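Local coordinates for protein GTN Reductase (Agrobacterium tumefaciens, PDB 5N6G) that probably reduces activated carbon-carbon double bonds with NADH or NADPH as electron source, using a bound FMN, as an ene-reductase of the Old Yellow Enzyme family, at residues R18-P23 and L301-N306; Q311-A316 and V325-A330; P335-R340 and A345-P350. All blocks are in the same frame, centred on the assembly; numbering follows the deposited sequence.

Interaction 1 of 3, residues R18-P23 and L301-N306. With FMN (flavin mononucleotide), chain B.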
loop_
_atom_site.group_PDB
_atom_site.type_symbol
_atom_site.label_atom_id
_atom_site.label_comp_id
_atom_site.label_asym_id
_atom_site.label_seq_id
_atom_site.Cartn_x
_atom_site.Cartn_y
_atom_site.Cartn_z
ATOM N N ARG A 18 5.254 5.711 -16.809
ATOM C CA ARG A 18 4.931 6.308 -15.528
ATOM C C ARG A 18 3.481 6.070 -15.129
ATOM O O ARG A 18 2.934 6.808 -14.310
ATOM C CB ARG A 18 5.281 7.794 -15.558
ATOM C CG ARG A 18 6.789 7.984 -15.635
ATOM C CD ARG A 18 7.158 9.282 -16.316
ATOM N NE ARG A 18 8.616 9.399 -16.479
ATOM C CZ ARG A 18 9.415 10.081 -15.665
ATOM N NH1 ARG A 18 8.921 10.724 -14.612
ATOM N NH2 ARG A 18 10.719 10.113 -15.904
ATOM N N ILE A 19 2.874 5.007 -15.642
ATOM C CA ILE A 19 1.520 4.606 -15.281
ATOM C C ILE A 19 1.665 3.431 -14.319
ATOM O O ILE A 19 2.190 2.378 -14.688
ATOM C CB ILE A 19 0.694 4.234 -16.527
ATOM C CG1 ILE A 19 0.439 5.456 -17.413
ATOM C CG2 ILE A 19 -0.660 3.644 -16.153
ATOM C CD1 ILE A 19 0.196 5.122 -18.891
ATOM N N VAL A 20 1.259 3.624 -13.073
ATOM C CA VAL A 20 1.447 2.652 -12.009
ATOM C C VAL A 20 0.100 2.031 -11.663
ATOM O O VAL A 20 -0.924 2.719 -11.633
ATOM C CB VAL A 20 2.093 3.340 -10.792
ATOM C CG1 VAL A 20 2.236 2.408 -9.598
ATOM C CG2 VAL A 20 3.443 3.928 -11.190
ATOM N N MET A 21 0.094 0.720 -11.431
ATOM C CA MET A 21 -1.081 0.041 -10.890
ATOM C C MET A 21 -1.053 0.148 -9.368
ATOM O O MET A 21 -0.168 -0.419 -8.697
ATOM C CB MET A 21 -1.134 -1.420 -11.331
ATOM C CG MET A 21 -2.302 -2.179 -10.734
ATOM S SD MET A 21 -2.407 -3.824 -11.428
ATOM C CE MET A 21 -3.577 -4.614 -10.314
ATOM N N ALA A 22 -2.002 0.900 -8.825
ATOM C CA ALA A 22 -2.091 1.081 -7.387
ATOM C C ALA A 22 -2.423 -0.243 -6.687
ATOM O O ALA A 22 -2.984 -1.166 -7.296
ATOM C CB ALA A 22 -3.160 2.107 -7.043
ATOM N N PRO A 23 -2.100 -0.349 -5.397
ATOM C CA PRO A 23 -2.393 -1.584 -4.654
ATOM C C PRO A 23 -3.897 -1.765 -4.496
ATOM O O PRO A 23 -4.610 -0.824 -4.135
ATOM C CB PRO A 23 -1.718 -1.355 -3.302
ATOM C CG PRO A 23 -1.633 0.159 -3.161
ATOM C CD PRO A 23 -1.401 0.653 -4.571
ATOM N N LEU A 301 11.234 8.458 -6.723
ATOM C CA LEU A 301 10.172 8.760 -7.671
ATOM C C LEU A 301 8.917 9.168 -6.903
ATOM O O LEU A 301 8.507 8.490 -5.954
ATOM C CB LEU A 301 9.891 7.526 -8.537
ATOM C CG LEU A 301 9.049 7.774 -9.779
ATOM C CD1 LEU A 301 9.870 8.499 -10.818
ATOM C CD2 LEU A 301 8.516 6.456 -10.330
ATOM N N TRP A 302 8.311 10.278 -7.299
ATOM C CA TRP A 302 7.147 10.818 -6.608
ATOM C C TRP A 302 5.899 10.346 -7.355
ATOM O O TRP A 302 5.584 10.863 -8.442
ATOM C CB TRP A 302 7.205 12.342 -6.561
ATOM C CG TRP A 302 6.221 12.934 -5.620
ATOM C CD1 TRP A 302 4.973 13.410 -5.926
ATOM C CD2 TRP A 302 6.377 13.105 -4.205
ATOM N NE1 TRP A 302 4.348 13.862 -4.789
ATOM C CE2 TRP A 302 5.189 13.689 -3.720
ATOM C CE3 TRP A 302 7.412 12.836 -3.304
ATOM C CZ2 TRP A 302 5.017 14.027 -2.382
ATOM C CZ3 TRP A 302 7.226 13.131 -1.980
ATOM C CH2 TRP A 302 6.041 13.714 -1.526
ATOM N N ILE A 303 5.186 9.393 -6.757
ATOM C CA ILE A 303 4.045 8.726 -7.375
ATOM C C ILE A 303 2.799 9.238 -6.681
ATOM O O ILE A 303 2.689 9.138 -5.461
ATOM C CB ILE A 303 4.117 7.194 -7.239
ATOM C CG1 ILE A 303 5.439 6.635 -7.770
ATOM C CG2 ILE A 303 2.896 6.589 -7.910
ATOM C CD1 ILE A 303 5.604 5.123 -7.502
ATOM N N ALA A 304 1.859 9.757 -7.445
ATOM C CA ALA A 304 0.649 10.321 -6.872
ATOM C C ALA A 304 -0.547 9.469 -7.243
ATOM O O ALA A 304 -0.577 8.845 -8.298
ATOM C CB ALA A 304 0.403 11.746 -7.362
ATOM N N ASN A 305 -1.540 9.488 -6.360
ATOM C CA ASN A 305 -2.747 8.703 -6.505
ATOM C C ASN A 305 -3.938 9.476 -5.975
ATOM O O ASN A 305 -3.796 10.356 -5.118
ATOM C CB ASN A 305 -2.639 7.390 -5.730
ATOM C CG ASN A 305 -3.957 6.691 -5.612
ATOM O OD1 ASN A 305 -4.636 6.774 -4.588
ATOM N ND2 ASN A 305 -4.352 6.008 -6.673
ATOM N N ASN A 306 -5.109 9.101 -6.513
ATOM C CA ASN A 306 -6.464 9.292 -6.008
ATOM C C ASN A 306 -7.247 10.238 -6.914
ATOM O O ASN A 306 -7.021 11.456 -6.947
ATOM C CB ASN A 306 -6.503 9.773 -4.557
ATOM C CG ASN A 306 -7.918 9.716 -3.987
ATOM O OD1 ASN A 306 -8.616 8.708 -4.127
ATOM N ND2 ASN A 306 -8.368 10.819 -3.390
HETATM N N1 FMN B . -4.882 0.905 -1.008
HETATM C C2 FMN B . -3.769 0.306 -0.472
HETATM O O2 FMN B . -2.792 0.975 -0.067
HETATM N N3 FMN B . -3.708 -1.069 -0.403
HETATM C C4 FMN B . -4.703 -1.945 -0.794
HETATM O O4 FMN B . -4.528 -3.161 -0.733
HETATM C C4A FMN B . -5.885 -1.304 -1.328
HETATM N N5 FMN B . -6.862 -2.065 -1.752
HETATM C C5A FMN B . -7.915 -1.449 -2.407
HETATM C C6 FMN B . -8.904 -2.250 -2.966
HETATM C C7 FMN B . -9.920 -1.696 -3.731
HETATM C C7M FMN B . -10.953 -2.610 -4.343
HETATM C C8 FMN B . -9.964 -0.313 -3.939
HETATM C C8M FMN B . -11.015 0.313 -4.814
HETATM C C9 FMN B . -8.990 0.499 -3.362
HETATM C C9A FMN B . -7.962 -0.065 -2.607
HETATM N N10 FMN B . -6.899 0.717 -2.107
HETATM C C10 FMN B . -5.860 0.131 -1.437
HETATM C "C1'" FMN B . -6.840 2.137 -2.482
HETATM C "C2'" FMN B . -6.316 2.303 -3.903
HETATM O "O2'" FMN B . -4.950 1.879 -3.990
HETATM C "C3'" FMN B . -6.419 3.738 -4.419
HETATM O "O3'" FMN B . -5.743 4.617 -3.523
HETATM C "C4'" FMN B . -7.857 4.228 -4.582
HETATM O "O4'" FMN B . -8.610 3.299 -5.365
HETATM C "C5'" FMN B . -7.926 5.622 -5.179
HETATM O "O5'" FMN B . -7.366 5.629 -6.508
HETATM P P FMN B . -8.242 5.673 -7.874
HETATM O O1P FMN B . -9.002 6.981 -7.824
HETATM O O2P FMN B . -9.188 4.486 -7.785
HETATM O O3P FMN B . -7.238 5.580 -8.963
#

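Interaction 2 of 3, residues Q311-A316 and V325-A330. With FMN (flavin mononucleotide), chain B.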
loop_
_atom_site.group_PDB
_atom_site.type_symbol
_atom_site.label_atom_id
_atom_site.label_comp_id
_atom_site.label_asym_id
_atom_site.label_seq_id
_atom_site.Cartn_x
_atom_site.Cartn_y
_atom_site.Cartn_z
ATOM N N GLN A 311 -6.526 13.064 -18.580
ATOM C CA GLN A 311 -6.043 14.424 -18.805
ATOM C C GLN A 311 -5.276 14.951 -17.592
ATOM O O GLN A 311 -4.220 15.581 -17.745
ATOM C CB GLN A 311 -7.204 15.356 -19.150
ATOM C CG GLN A 311 -6.749 16.719 -19.677
ATOM C CD GLN A 311 -5.791 16.604 -20.856
ATOM O OE1 GLN A 311 -5.963 15.761 -21.738
ATOM N NE2 GLN A 311 -4.762 17.441 -20.862
ATOM N N SER A 312 -5.772 14.694 -16.380
ATOM C CA SER A 312 -5.073 15.202 -15.201
ATOM C C SER A 312 -3.759 14.470 -14.964
ATOM O O SER A 312 -2.790 15.078 -14.495
ATOM C CB SER A 312 -5.967 15.107 -13.960
ATOM O OG SER A 312 -6.395 13.775 -13.736
ATOM N N ALA A 313 -3.685 13.182 -15.295
ATOM C CA ALA A 313 -2.415 12.481 -15.157
ATOM C C ALA A 313 -1.387 12.993 -16.150
ATOM O O ALA A 313 -0.222 13.191 -15.795
ATOM C CB ALA A 313 -2.617 10.978 -15.333
ATOM N N ILE A 314 -1.789 13.207 -17.403
ATOM C CA ILE A 314 -0.863 13.748 -18.383
ATOM C C ILE A 314 -0.346 15.104 -17.920
ATOM O O ILE A 314 0.859 15.376 -17.962
ATOM C CB ILE A 314 -1.542 13.837 -19.756
ATOM C CG1 ILE A 314 -1.770 12.420 -20.285
ATOM C CG2 ILE A 314 -0.695 14.653 -20.726
ATOM C CD1 ILE A 314 -2.594 12.369 -21.552
ATOM N N GLU A 315 -1.246 15.959 -17.446
ATOM C CA GLU A 315 -0.853 17.317 -17.064
ATOM C C GLU A 315 0.030 17.309 -15.815
ATOM O O GLU A 315 0.974 18.105 -15.707
ATOM C CB GLU A 315 -2.097 18.186 -16.844
ATOM C CG GLU A 315 -2.806 18.541 -18.143
ATOM C CD GLU A 315 -4.088 19.333 -17.938
ATOM O OE1 GLU A 315 -4.386 19.720 -16.789
ATOM O OE2 GLU A 315 -4.802 19.567 -18.937
ATOM N N ALA A 316 -0.247 16.415 -14.868
ATOM C CA ALA A 316 0.529 16.399 -13.631
ATOM C C ALA A 316 1.971 15.986 -13.886
ATOM O O ALA A 316 2.897 16.509 -13.253
ATOM C CB ALA A 316 -0.125 15.469 -12.608
ATOM N N VAL A 325 1.859 8.460 -11.972
ATOM C CA VAL A 325 0.491 8.420 -11.463
ATOM C C VAL A 325 0.071 6.963 -11.309
ATOM O O VAL A 325 0.235 6.159 -12.236
ATOM C CB VAL A 325 -0.481 9.173 -12.393
ATOM C CG1 VAL A 325 -1.916 8.958 -11.929
ATOM C CG2 VAL A 325 -0.138 10.675 -12.432
ATOM N N ALA A 326 -0.450 6.634 -10.134
ATOM C CA ALA A 326 -0.975 5.313 -9.848
ATOM C C ALA A 326 -2.490 5.357 -9.950
ATOM O O ALA A 326 -3.136 6.233 -9.366
ATOM C CB ALA A 326 -0.549 4.844 -8.466
ATOM N N PHE A 327 -3.040 4.415 -10.691
ATOM C CA PHE A 327 -4.476 4.290 -10.894
ATOM C C PHE A 327 -4.953 3.034 -10.196
ATOM O O PHE A 327 -4.339 1.976 -10.357
ATOM C CB PHE A 327 -4.815 4.171 -12.372
ATOM C CG PHE A 327 -4.403 5.366 -13.217
ATOM C CD1 PHE A 327 -5.292 6.391 -13.451
ATOM C CD2 PHE A 327 -3.150 5.422 -13.802
ATOM C CE1 PHE A 327 -4.944 7.464 -14.261
ATOM C CE2 PHE A 327 -2.782 6.496 -14.595
ATOM C CZ PHE A 327 -3.682 7.507 -14.829
ATOM N N GLY A 328 -6.058 3.144 -9.461
ATOM C CA GLY A 328 -6.646 2.009 -8.781
ATOM C C GLY A 328 -7.827 1.432 -9.543
ATOM O O GLY A 328 -7.694 0.444 -10.271
ATOM N N LYS A 329 -8.998 2.065 -9.425
ATOM C CA LYS A 329 -10.201 1.494 -10.017
ATOM C C LYS A 329 -10.082 1.349 -11.530
ATOM O O LYS A 329 -10.611 0.395 -12.101
ATOM C CB LYS A 329 -11.416 2.342 -9.649
ATOM C CG LYS A 329 -11.764 2.239 -8.159
ATOM C CD LYS A 329 -13.056 2.953 -7.832
ATOM C CE LYS A 329 -12.905 4.452 -7.958
ATOM N NZ LYS A 329 -11.843 5.019 -7.081
ATOM N N ALA A 330 -9.358 2.244 -12.197
ATOM C CA ALA A 330 -9.225 2.103 -13.641
ATOM C C ALA A 330 -8.433 0.853 -14.012
ATOM O O ALA A 330 -8.692 0.252 -15.068
ATOM C CB ALA A 330 -8.568 3.344 -14.247
HETATM N N1 FMN B . -4.882 0.905 -1.008
HETATM C C2 FMN B . -3.769 0.306 -0.472
HETATM O O2 FMN B . -2.792 0.975 -0.067
HETATM N N3 FMN B . -3.708 -1.069 -0.403
HETATM C C4 FMN B . -4.703 -1.945 -0.794
HETATM O O4 FMN B . -4.528 -3.161 -0.733
HETATM C C4A FMN B . -5.885 -1.304 -1.328
HETATM N N5 FMN B . -6.862 -2.065 -1.752
HETATM C C5A FMN B . -7.915 -1.449 -2.407
HETATM C C6 FMN B . -8.904 -2.250 -2.966
HETATM C C7 FMN B . -9.920 -1.696 -3.731
HETATM C C7M FMN B . -10.953 -2.610 -4.343
HETATM C C8 FMN B . -9.964 -0.313 -3.939
HETATM C C8M FMN B . -11.015 0.313 -4.814
HETATM C C9 FMN B . -8.990 0.499 -3.362
HETATM C C9A FMN B . -7.962 -0.065 -2.607
HETATM N N10 FMN B . -6.899 0.717 -2.107
HETATM C C10 FMN B . -5.860 0.131 -1.437
HETATM C "C1'" FMN B . -6.840 2.137 -2.482
HETATM C "C2'" FMN B . -6.316 2.303 -3.903
HETATM O "O2'" FMN B . -4.950 1.879 -3.990
HETATM C "C3'" FMN B . -6.419 3.738 -4.419
HETATM O "O3'" FMN B . -5.743 4.617 -3.523
HETATM C "C4'" FMN B . -7.857 4.228 -4.582
HETATM O "O4'" FMN B . -8.610 3.299 -5.365
HETATM C "C5'" FMN B . -7.926 5.622 -5.179
HETATM O "O5'" FMN B . -7.366 5.629 -6.508
HETATM P P FMN B . -8.242 5.673 -7.874
HETATM O O1P FMN B . -9.002 6.981 -7.824
HETATM O O2P FMN B . -9.188 4.486 -7.785
HETATM O O3P FMN B . -7.238 5.580 -8.963
#

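Interaction 3 of 3, residues P335-R340 and A345-P350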
loop_
_atom_site.group_PDB
_atom_site.type_symbol
_atom_site.label_atom_id
_atom_site.label_comp_id
_atom_site.label_asym_id
_atom_site.label_seq_id
_atom_site.Cartn_x
_atom_site.Cartn_y
_atom_site.Cartn_z
ATOM N N PRO A 335 -7.337 -3.996 -18.065
ATOM C CA PRO A 335 -6.024 -4.649 -17.974
ATOM C C PRO A 335 -4.987 -3.954 -18.835
ATOM O O PRO A 335 -3.828 -3.808 -18.423
ATOM C CB PRO A 335 -6.321 -6.084 -18.438
ATOM C CG PRO A 335 -7.575 -5.997 -19.226
ATOM C CD PRO A 335 -8.376 -4.893 -18.598
ATOM N N ASP A 336 -5.385 -3.508 -20.025
ATOM C CA ASP A 336 -4.514 -2.765 -20.935
ATOM C C ASP A 336 -4.733 -1.266 -20.814
ATOM O O ASP A 336 -4.834 -0.552 -21.813
ATOM C CB ASP A 336 -4.726 -3.228 -22.372
ATOM C CG ASP A 336 -6.160 -3.075 -22.852
ATOM O OD1 ASP A 336 -7.083 -2.909 -22.033
ATOM O OD2 ASP A 336 -6.373 -3.152 -24.082
ATOM N N LEU A 337 -4.814 -0.777 -19.580
ATOM C CA LEU A 337 -4.992 0.652 -19.338
ATOM C C LEU A 337 -3.922 1.469 -20.045
ATOM O O LEU A 337 -4.211 2.541 -20.583
ATOM C CB LEU A 337 -4.962 0.948 -17.839
ATOM C CG LEU A 337 -5.150 2.417 -17.468
ATOM C CD1 LEU A 337 -6.515 2.934 -17.943
ATOM C CD2 LEU A 337 -5.009 2.590 -15.978
ATOM N N VAL A 338 -2.676 0.985 -20.043
ATOM C CA VAL A 338 -1.585 1.754 -20.645
ATOM C C VAL A 338 -1.879 2.030 -22.114
ATOM O O VAL A 338 -1.815 3.179 -22.577
ATOM C CB VAL A 338 -0.246 1.019 -20.461
ATOM C CG1 VAL A 338 0.851 1.672 -21.294
ATOM C CG2 VAL A 338 0.166 1.002 -19.001
ATOM N N ARG A 339 -2.221 0.982 -22.871
ATOM C CA ARG A 339 -2.534 1.163 -24.287
ATOM C C ARG A 339 -3.755 2.053 -24.486
ATOM O O ARG A 339 -3.775 2.901 -25.384
ATOM C CB ARG A 339 -2.758 -0.197 -24.932
ATOM C CG ARG A 339 -3.049 -0.128 -26.438
ATOM C CD ARG A 339 -3.359 -1.495 -26.992
ATOM N NE ARG A 339 -3.957 -1.403 -28.323
ATOM C CZ ARG A 339 -4.678 -2.368 -28.885
ATOM N NH1 ARG A 339 -4.897 -3.504 -28.236
ATOM N NH2 ARG A 339 -5.185 -2.197 -30.098
ATOM N N ARG A 340 -4.792 1.867 -23.670
ATOM C CA ARG A 340 -5.977 2.703 -23.801
ATOM C C ARG A 340 -5.637 4.169 -23.563
ATOM O O ARG A 340 -6.099 5.047 -24.305
ATOM C CB ARG A 340 -7.061 2.246 -22.827
ATOM C CG ARG A 340 -7.753 0.925 -23.222
ATOM C CD ARG A 340 -8.649 0.414 -22.075
ATOM N NE ARG A 340 -9.172 -0.928 -22.371
ATOM C CZ ARG A 340 -10.371 -1.196 -22.861
ATOM N NH1 ARG A 340 -11.221 -0.219 -23.146
ATOM N NH2 ARG A 340 -10.719 -2.459 -23.074
ATOM N N ALA A 345 -8.266 5.837 -25.908
ATOM C CA ALA A 345 -9.394 4.959 -26.170
ATOM C C ALA A 345 -10.353 4.975 -24.991
ATOM O O ALA A 345 -9.960 5.304 -23.873
ATOM C CB ALA A 345 -8.900 3.536 -26.413
ATOM N N PRO A 346 -11.614 4.596 -25.195
ATOM C CA PRO A 346 -12.546 4.522 -24.062
ATOM C C PRO A 346 -12.120 3.464 -23.053
ATOM O O PRO A 346 -11.441 2.493 -23.385
ATOM C CB PRO A 346 -13.881 4.151 -24.723
ATOM C CG PRO A 346 -13.716 4.499 -26.156
ATOM C CD PRO A 346 -12.279 4.278 -26.470
ATOM N N LEU A 347 -12.519 3.676 -21.802
ATOM C CA LEU A 347 -12.198 2.774 -20.704
ATOM C C LEU A 347 -13.420 1.954 -20.316
ATOM O O LEU A 347 -14.558 2.411 -20.434
ATOM C CB LEU A 347 -11.702 3.565 -19.499
ATOM C CG LEU A 347 -10.491 4.455 -19.769
ATOM C CD1 LEU A 347 -10.062 5.116 -18.471
ATOM C CD2 LEU A 347 -9.333 3.672 -20.385
ATOM N N ASN A 348 -13.177 0.727 -19.857
ATOM C CA ASN A 348 -14.236 -0.043 -19.224
ATOM C C ASN A 348 -14.565 0.570 -17.867
ATOM O O ASN A 348 -13.695 1.120 -17.191
ATOM C CB ASN A 348 -13.813 -1.497 -18.986
ATOM C CG ASN A 348 -13.475 -2.249 -20.255
ATOM O OD1 ASN A 348 -14.166 -2.162 -21.274
ATOM N ND2 ASN A 348 -12.421 -3.036 -20.184
ATOM N N ALA A 349 -15.823 0.419 -17.448
ATOM C CA ALA A 349 -16.272 0.888 -16.137
ATOM C C ALA A 349 -16.074 -0.201 -15.071
ATOM O O ALA A 349 -16.386 -1.378 -15.318
ATOM C CB ALA A 349 -17.745 1.276 -16.187
ATOM N N PRO A 350 -15.583 0.135 -13.877
ATOM C CA PRO A 350 -15.435 -0.887 -12.836
ATOM C C PRO A 350 -16.785 -1.337 -12.290
ATOM O O PRO A 350 -17.743 -0.563 -12.212
ATOM C CB PRO A 350 -14.605 -0.184 -11.747
ATOM C CG PRO A 350 -14.157 1.098 -12.338
ATOM C CD PRO A 350 -15.135 1.451 -13.401
HETATM O O HOH W 1 -13.508 -2.891 -23.997
HETATM O O HOH W 2 -14.285 -0.152 -23.971
#

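Interaction 1 of 3, residues R18-P23 and L301-N306
V20 and I303 meet inside the barrel through one methyl each, V20 CG2 to I303 CG2 at 4.3 Å, a light apolar touch. Two residues further along each segment, A22 CB lies 4.1 Å from N305 ND2. At the outer end R18 reaches L301, NH1 passing obliquely by the CD1 methyl. The polar end of R18 is held by other partners: NH1 bonds to the carbonyl of D323 and NH2 to that of P7.

No hydrogen bond joins the two strands directly, and the fold explains why. In this parallel eight-stranded TIM barrel, 19-21 is the first strand and 301-305 the seventh, with the eighth, 324-327, between them. V20 pairs through its backbone with V325 and F327, so the side chains of 18-23 and 301-306 meet across that intervening strand, whose A326 packs on both V20 and I303.

The polar contacts gather where both segments reach the C-terminal mouth of the barrel, at the FMN ribityl chain. The CG of N305 stands anti to the backbone N (chi1 168°), which brings the amide to the ribityl chain: OD1 takes a bond from FMN O3' at 2.6 Å, while ND2 donates to FMN O5' at 3.0 Å. One amide thus holds two oxygens of the ribityl phosphate chain, and ND2 also bonds the carbonyl of A326, which helps fix its rotation. From the other segment, P23 O accepts FMN O2' at 2.7 Å, and P23 CG packs against the flavin's pyrimidine ring, 3.4 Å from FMN C2.

Interaction 2 of 3, residues Q311-A316 and V325-A330
A313 CB meets two side chains that their first torsions bring to it. V325 has CG1 anti to the backbone N (chi1 173°) and CG2 beside that N, so that both methyls straddle the A313 methyl, CG2 being the nearer at 3.8 Å. In F327, CG lies anti to the carbonyl carbon (chi1 -61°), which swings the ring back along the strand until CZ comes 3.7 Å from A313 CB; the methyl approaches the ring obliquely. V325 CG1 also rests 3.6 Å above one face of the F327 ring, offset toward its rim. The result is a small, wholly apolar contact in which the A313 methyl is the helix's part.

Just past the end of the strand the chain turns at G328 into the phosphate site. G328 N donates to FMN O3P at 2.8 Å, and K329 N to FMN O2P at 2.9 Å, both nearly linear. K329 adds its side chain: bent at chi3 and chi4, it folds back so that NZ reaches the same O2P at 2.8 Å. Two donors of one residue therefore hold O2P, and the nearby start of helix 329-333 would probably favour the negative charge.

On the outer side of the helix, Q311 NE2 donates to E315 OE2 one turn on. Here the contact lies within the beta-alpha-beta unit of strand 301-305, helix 310-318 and strand 324-327: the helix lies over the outside of the barrel, V325 points to it and the ring of F327 reaches it, F327 also packs on L337 and L341 of helix 337-343, and strand 19-21 runs alongside.

Interaction 3 of 3, residues P335-R340 and A345-P350
R340 and L347 make the close-packed part of this contact. The two side chains slide past each other in opposite directions, with L347 CD2 lying 3.6 Å from R340 CB and nearly as close to its CD. The same methyl meets L337 CD1 at 3.8 Å, so one branch of L347 touches both L337 and R340. Beside it, A345 packs its CB against the backbone of R340, and its N donates to R340 O at 2.8 Å.

The polar end of R340 is held in its own plane. With its chain extended from CG to NE, R340 brings the guanidinium edge-on to the P346 carbonyl, NH1 donating to P346 O at 2.7 Å in a somewhat bent bond of 143°. NE meanwhile forms a salt bridge with D336 OD1, one helical turn back, at 2.9 Å, from above the carboxylate plane. D336 sits at the N-cap position of helix 337-343, though its side chain makes no capping bond; it serves R340 instead, and its other oxygen bonds L369 N near the C terminus. This is the last helix of the barrel domain, and the chain that leaves it doubles back along its side as loop 345-350.

Toward solvent the contact is looser. The N348 amide crosses one face of the guanidinium, planes 57° apart, with ND2 3.4 Å from R340 NH2, two donors that do not bond; ND2 is bonded instead to the carbonyls of A333 and P367. Water makes the link: one molecule accepts from R340 NH2 at 3.0 Å and donates to N348 OD1, and a second bridges NH1 to the same OD1, weakly on the N348 side.

In the fold
From the N terminus, the chain lays down the first barrel strand at 18-23 and returns only after 277 residues to 301-306, so interaction 1 closes by far the longest loop, bringing the seventh strand near the first. Interaction 2 opens just afterwards and closes a short excursion, setting helix 310-318 on strand 324-327, which pairs with both strands of interaction 1. Interaction 3 is shorter still, binding helix 337-343 to the segment that follows it. The three run in series, with no nesting or crossing. F327 meets L337 and I19 meets V338, joining barrel wall to helix; interactions 1 and 2 share the FMN.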